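Local coordinates for VAO-type flavoprotein oxidase VAO615 (Myceliophthora thermophila, PDB 6F72), which binds FAD bicovalently and probably acts as an oxidoreductase whose reduced flavin reacts rapidly with oxygen, though its substrate is unknown, at residues S241-V251 and S454-L465. Numbering follows the deposited sequence.
Sequences SSSYGVAADNV and SVADKPHPANSL
K458 and S242 join two parts of a VAO-type flavoprotein. The FAD-binding PCMH-type region supplies S241-V251, a helical turn running on into a loop and a short 3-10 segment. The loop S454-L465, after strand 448-452 of the seven-stranded antiparallel sheet, wraps against it. K458 NZ donates to S242 O at 2.7 Å, from above the carbonyl plane. The same ammonium also grips S454 O, so it ties the helical turn to the start of its own loop. A bend at the last torsion (chi4 80°) turns NZ toward both carbonyls, while CD lies against G245 N. With an alanine in place of K458, S242 O and S454 O would probably lose their shared donor, and a gap would be likely to open beside G245. S242 OG accepts from S454 N at 3.2 Å and has a further partner in N338 O.

At the other end, D249 is held from several directions. Its OD1 takes N463 ND2 on the anti lone pair, with the carboxylate and amide nearly coplanar (17°). R470 adds a salt bridge to OD1. OD2 accepts V246 N at 3.1 Å, from above the carboxylate plane. The carboxylate also stacks on one face of the H460 ring, with OD1 offset toward the rim. N463 OD1 closes an Asx turn by accepting from L465 N.

Between these polar ends, V455 CG1 rests on S241 O and V246 CG1. V246 and L465 meet tip to tip, and V246 CG2 and L465 CD2 are tightly packed at 3.4 Å. A water bridges the two segments: it donates to A248 O at 2.6 Å and accepts from N463 ND2 at 2.8 Å.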
ATOM      1  N   SER A 241     -12.035  -3.009   8.520  1.00 24.13           N
ATOM      2  CA  SER A 241     -11.535  -4.365   8.692  1.00 24.07           C
ATOM      3  C   SER A 241     -12.092  -5.104   9.912  1.00 24.63           C
ATOM      4  O   SER A 241     -12.274  -6.318   9.852  1.00 24.71           O
ATOM      5  CB  SER A 241     -10.012  -4.403   8.650  1.00 23.80           C
ATOM      6  OG  SER A 241      -9.576  -4.244   7.311  1.00 23.22           O
ATOM      7  N   SER A 242     -12.419  -4.369  10.974  1.00 25.17           N
ATOM      8  CA  SER A 242     -13.048  -4.956  12.166  1.00 25.78           C
ATOM      9  C   SER A 242     -14.455  -5.464  11.861  1.00 25.90           C
ATOM     10  O   SER A 242     -14.965  -6.344  12.560  1.00 26.27           O
ATOM     11  CB  SER A 242     -13.124  -3.953  13.308  1.00 26.40           C
ATOM     12  OG  SER A 242     -11.838  -3.612  13.759  1.00 26.57           O
ATOM     13  N   SER A 243     -15.079  -4.886  10.836  1.00 25.54           N
ATOM     14  CA  SER A 243     -16.393  -5.317  10.403  1.00 25.65           C
ATOM     15  C   SER A 243     -16.323  -6.402   9.323  1.00 25.16           C
ATOM     16  O   SER A 243     -17.136  -7.338   9.347  1.00 25.37           O
ATOM     17  CB  SER A 243     -17.239  -4.133   9.934  1.00 25.83           C
ATOM     18  OG  SER A 243     -17.638  -3.323  11.024  1.00 26.47           O
ATOM     19  N   TYR A 244     -15.358  -6.304   8.397  1.00 24.47           N
ATOM     20  CA  TYR A 244     -15.337  -7.196   7.221  1.00 24.00           C
ATOM     21  C   TYR A 244     -14.028  -7.905   6.854  1.00 23.51           C
ATOM     22  O   TYR A 244     -13.921  -8.487   5.764  1.00 23.21           O
ATOM     23  CB  TYR A 244     -15.859  -6.465   5.990  1.00 23.80           C
ATOM     24  CG  TYR A 244     -17.114  -5.647   6.193  1.00 24.30           C
ATOM     25  CD1 TYR A 244     -18.351  -6.248   6.495  1.00 24.73           C
ATOM     26  CD2 TYR A 244     -17.070  -4.264   6.050  1.00 24.32           C
ATOM     27  CE1 TYR A 244     -19.496  -5.469   6.657  1.00 25.25           C
ATOM     28  CE2 TYR A 244     -18.203  -3.483   6.208  1.00 24.82           C
ATOM     29  CZ  TYR A 244     -19.404  -4.078   6.504  1.00 25.29           C
ATOM     30  OH  TYR A 244     -20.486  -3.252   6.644  1.00 25.88           O
ATOM     31  N   GLY A 245     -13.042  -7.864   7.743  1.00 23.53           N
ATOM     32  CA  GLY A 245     -11.753  -8.495   7.468  1.00 23.14           C
ATOM     33  C   GLY A 245     -10.859  -7.616   6.617  1.00 22.67           C
ATOM     34  O   GLY A 245     -11.221  -6.481   6.274  1.00 22.70           O
ATOM     35  N   VAL A 246      -9.684  -8.141   6.268  1.00 22.28           N
ATOM     36  CA  VAL A 246      -8.748  -7.415   5.398  1.00 21.80           C
ATOM     37  C   VAL A 246      -9.246  -7.475   3.964  1.00 21.34           C
ATOM     38  O   VAL A 246     -10.083  -8.297   3.653  1.00 21.45           O
ATOM     39  CB  VAL A 246      -7.280  -7.932   5.504  1.00 21.67           C
ATOM     40  CG1 VAL A 246      -6.803  -7.870   6.934  1.00 22.14           C
ATOM     41  CG2 VAL A 246      -7.138  -9.335   4.939  1.00 21.58           C
ATOM     42  N   ALA A 247      -8.730  -6.597   3.107  1.00 20.95           N
ATOM     43  CA  ALA A 247      -9.063  -6.564   1.679  1.00 20.57           C
ATOM     44  C   ALA A 247      -9.053  -7.957   1.024  1.00 20.32           C
ATOM     45  O   ALA A 247     -10.042  -8.354   0.399  1.00 20.40           O
ATOM     46  CB  ALA A 247      -8.119  -5.607   0.956  1.00 20.39           C
ATOM     47  N   ALA A 248      -7.962  -8.706   1.223  1.00 20.06           N
ATOM     48  CA  ALA A 248      -7.756 -10.011   0.612  1.00 19.90           C
ATOM     49  C   ALA A 248      -8.815 -11.087   1.002  1.00 20.14           C
ATOM     50  O   ALA A 248      -9.070 -12.013   0.218  1.00 20.14           O
ATOM     51  CB  ALA A 248      -6.353 -10.493   0.888  1.00 19.79           C
ATOM     52  N   ASP A 249      -9.417 -10.926   2.192  1.00 20.29           N
ATOM     53  CA  ASP A 249     -10.515 -11.753   2.705  1.00 20.56           C
ATOM     54  C   ASP A 249     -11.767 -11.607   1.862  1.00 20.64           C
ATOM     55  O   ASP A 249     -12.587 -12.539   1.780  1.00 20.90           O
ATOM     56  CB  ASP A 249     -10.884 -11.337   4.127  1.00 20.83           C
ATOM     57  CG  ASP A 249      -9.868 -11.760   5.145  1.00 20.94           C
ATOM     58  OD1 ASP A 249      -9.025 -12.644   4.862  1.00 20.84           O
ATOM     59  OD2 ASP A 249      -9.932 -11.203   6.258  1.00 21.22           O
ATOM     60  N   ASN A 250     -11.909 -10.424   1.260  1.00 20.40           N
ATOM     61  CA  ASN A 250     -13.091 -10.065   0.499  1.00 20.48           C
ATOM     62  C   ASN A 250     -12.973 -10.355  -0.987  1.00 20.30           C
ATOM     63  O   ASN A 250     -13.900 -10.056  -1.733  1.00 20.53           O
ATOM     64  CB  ASN A 250     -13.449  -8.605   0.740  1.00 20.51           C
ATOM     65  CG  ASN A 250     -14.024  -8.386   2.115  1.00 20.84           C
ATOM     66  OD1 ASN A 250     -15.226  -8.464   2.294  1.00 21.15           O
ATOM     67  ND2 ASN A 250     -13.154  -8.145   3.110  1.00 20.77           N
ATOM     68  N   VAL A 251     -11.859 -10.951  -1.411  1.00 19.98           N
ATOM     69  CA  VAL A 251     -11.671 -11.312  -2.809  1.00 19.89           C
ATOM     70  C   VAL A 251     -12.453 -12.568  -3.162  1.00 20.15           C
ATOM     71  O   VAL A 251     -12.390 -13.595  -2.451  1.00 20.27           O
ATOM     72  CB  VAL A 251     -10.186 -11.479  -3.210  1.00 19.64           C
ATOM     73  CG1 VAL A 251     -10.071 -11.709  -4.717  1.00 19.71           C
ATOM     74  CG2 VAL A 251      -9.400 -10.241  -2.858  1.00 19.41           C
ATOM     75  N   SER A 454      -9.810  -5.929  14.524  1.00 29.57           N
ATOM     76  CA  SER A 454      -9.942  -7.342  14.859  1.00 29.92           C
ATOM     77  C   SER A 454     -10.428  -8.070  13.599  1.00 29.87           C
ATOM     78  O   SER A 454     -11.519  -7.798  13.111  1.00 30.19           O
ATOM     79  CB  SER A 454     -10.907  -7.533  16.030  1.00 30.30           C
ATOM     80  OG  SER A 454     -11.038  -8.904  16.340  1.00 30.45           O
ATOM     81  N   VAL A 455      -9.599  -8.962  13.059  1.00 29.79           N
ATOM     82  CA  VAL A 455      -9.897  -9.645  11.786  1.00 29.76           C
ATOM     83  C   VAL A 455      -9.881 -11.188  11.905  1.00 30.14           C
ATOM     84  O   VAL A 455      -9.723 -11.904  10.902  1.00 29.96           O
ATOM     85  CB  VAL A 455      -8.979  -9.172  10.624  1.00 29.23           C
ATOM     86  CG1 VAL A 455      -9.189  -7.690  10.296  1.00 29.30           C
ATOM     87  CG2 VAL A 455      -7.514  -9.478  10.905  1.00 28.94           C
ATOM     88  N   ALA A 456     -10.022 -11.690  13.130  1.00 30.66           N
ATOM     89  CA  ALA A 456     -10.110 -13.123  13.361  1.00 31.26           C
ATOM     90  C   ALA A 456     -11.576 -13.563  13.335  1.00 31.73           C
ATOM     91  O   ALA A 456     -12.478 -12.767  13.632  1.00 32.23           O
ATOM     92  CB  ALA A 456      -9.452 -13.492  14.686  1.00 31.49           C
ATOM     93  N   ASP A 457     -11.799 -14.815  12.936  1.00 32.01           N
ATOM     94  CA  ASP A 457     -13.109 -15.507  13.073  1.00 32.29           C
ATOM     95  C   ASP A 457     -14.291 -14.869  12.305  1.00 31.93           C
ATOM     96  O   ASP A 457     -15.458 -14.911  12.728  1.00 32.20           O
ATOM     97  CB  ASP A 457     -13.449 -15.752  14.559  1.00 33.39           C
ATOM     98  CG  ASP A 457     -12.324 -16.459  15.308  1.00 33.89           C
ATOM     99  OD1 ASP A 457     -11.882 -17.544  14.854  1.00 34.19           O
ATOM    100  OD2 ASP A 457     -11.881 -15.924  16.348  1.00 34.22           O
ATOM    101  N   LYS A 458     -13.954 -14.265  11.174  1.00 30.99           N
ATOM    102  CA  LYS A 458     -14.927 -13.857  10.176  1.00 30.32           C
ATOM    103  C   LYS A 458     -14.800 -14.813   9.002  1.00 29.57           C
ATOM    104  O   LYS A 458     -13.695 -15.300   8.711  1.00 29.36           O
ATOM    105  CB  LYS A 458     -14.628 -12.456   9.696  1.00 30.24           C
ATOM    106  CG  LYS A 458     -14.844 -11.393  10.744  1.00 30.67           C
ATOM    107  CD  LYS A 458     -14.113 -10.144  10.305  1.00 30.25           C
ATOM    108  CE  LYS A 458     -14.624  -8.967  11.093  1.00 30.69           C
ATOM    109  NZ  LYS A 458     -14.002  -8.908  12.442  1.00 30.97           N
ATOM    110  N   PRO A 459     -15.922 -15.095   8.316  1.00 29.17           N
ATOM    111  CA  PRO A 459     -15.822 -16.056   7.222  1.00 28.39           C
ATOM    112  C   PRO A 459     -15.148 -15.412   6.014  1.00 27.12           C
ATOM    113  O   PRO A 459     -15.479 -14.285   5.656  1.00 27.15           O
ATOM    114  CB  PRO A 459     -17.293 -16.405   6.911  1.00 29.22           C
ATOM    115  CG  PRO A 459     -18.118 -15.727   7.974  1.00 29.78           C
ATOM    116  CD  PRO A 459     -17.295 -14.578   8.462  1.00 29.56           C
ATOM    117  N   HIS A 460     -14.183 -16.119   5.436  1.00 25.83           N
ATOM    118  CA  HIS A 460     -13.525 -15.725   4.193  1.00 24.85           C
ATOM    119  C   HIS A 460     -12.995 -17.030   3.606  1.00 24.40           C
ATOM    120  O   HIS A 460     -12.805 -17.978   4.354  1.00 24.56           O
ATOM    121  CB  HIS A 460     -12.357 -14.743   4.480  1.00 24.19           C
ATOM    122  CG  HIS A 460     -11.293 -15.332   5.351  1.00 23.88           C
ATOM    123  ND1 HIS A 460     -10.261 -16.090   4.848  1.00 23.62           N
ATOM    124  CD2 HIS A 460     -11.148 -15.346   6.697  1.00 23.91           C
ATOM    125  CE1 HIS A 460      -9.512 -16.531   5.841  1.00 23.56           C
ATOM    126  NE2 HIS A 460     -10.022 -16.082   6.975  1.00 23.74           N
ATOM    127  N   PRO A 461     -12.747 -17.094   2.283  1.00 24.00           N
ATOM    128  CA  PRO A 461     -12.044 -18.268   1.740  1.00 23.70           C
ATOM    129  C   PRO A 461     -10.609 -18.379   2.250  1.00 23.15           C
ATOM    130  O   PRO A 461     -10.016 -17.360   2.668  1.00 22.78           O
ATOM    131  CB  PRO A 461     -12.003 -17.984   0.234  1.00 23.75           C
ATOM    132  CG  PRO A 461     -13.134 -17.037  -0.011  1.00 24.00           C
ATOM    133  CD  PRO A 461     -13.155 -16.163   1.208  1.00 23.89           C
ATOM    134  N   ALA A 462     -10.050 -19.590   2.182  1.00 22.93           N
ATOM    135  CA  ALA A 462      -8.625 -19.804   2.428  1.00 22.43           C
ATOM    136  C   ALA A 462      -7.785 -18.830   1.576  1.00 21.90           C
ATOM    137  O   ALA A 462      -8.042 -18.643   0.384  1.00 21.79           O
ATOM    138  CB  ALA A 462      -8.233 -21.237   2.132  1.00 22.64           C
ATOM    139  N   ASN A 463      -6.815 -18.194   2.221  1.00 21.41           N
ATOM    140  CA  ASN A 463      -5.884 -17.274   1.555  1.00 21.00           C
ATOM    141  C   ASN A 463      -4.519 -17.298   2.255  1.00 20.80           C
ATOM    142  O   ASN A 463      -4.362 -17.985   3.272  1.00 20.85           O
ATOM    143  CB  ASN A 463      -6.487 -15.867   1.395  1.00 20.72           C
ATOM    144  CG  ASN A 463      -6.790 -15.184   2.710  1.00 20.63           C
ATOM    145  OD1 ASN A 463      -5.947 -15.139   3.613  1.00 20.54           O
ATOM    146  ND2 ASN A 463      -7.985 -14.606   2.816  1.00 20.67           N
ATOM    147  N   SER A 464      -3.536 -16.611   1.678  1.00 20.62           N
ATOM    148  CA  SER A 464      -2.145 -16.633   2.174  1.00 20.58           C
ATOM    149  C   SER A 464      -1.798 -15.513   3.166  1.00 20.44           C
ATOM    150  O   SER A 464      -0.629 -15.356   3.563  1.00 20.36           O
ATOM    151  CB  SER A 464      -1.160 -16.655   1.007  1.00 20.52           C
ATOM    152  OG  SER A 464      -1.214 -15.443   0.238  1.00 20.28           O
ATOM    153  N   LEU A 465      -2.822 -14.777   3.592  1.00 20.49           N
ATOM    154  CA  LEU A 465      -2.666 -13.691   4.537  1.00 20.53           C
ATOM    155  C   LEU A 465      -1.908 -14.152   5.775  1.00 20.81           C
ATOM    156  O   LEU A 465      -2.258 -15.170   6.389  1.00 21.01           O
ATOM    157  CB  LEU A 465      -4.023 -13.089   4.900  1.00 20.60           C
ATOM    158  CG  LEU A 465      -3.986 -11.801   5.716  1.00 20.63           C
ATOM    159  CD1 LEU A 465      -3.789 -10.576   4.819  1.00 20.42           C
ATOM    160  CD2 LEU A 465      -5.225 -11.657   6.581  1.00 20.86           C
TER
HETATM  161  O   HOH W   1      -9.750 -14.499   0.628  1.00 22.24           O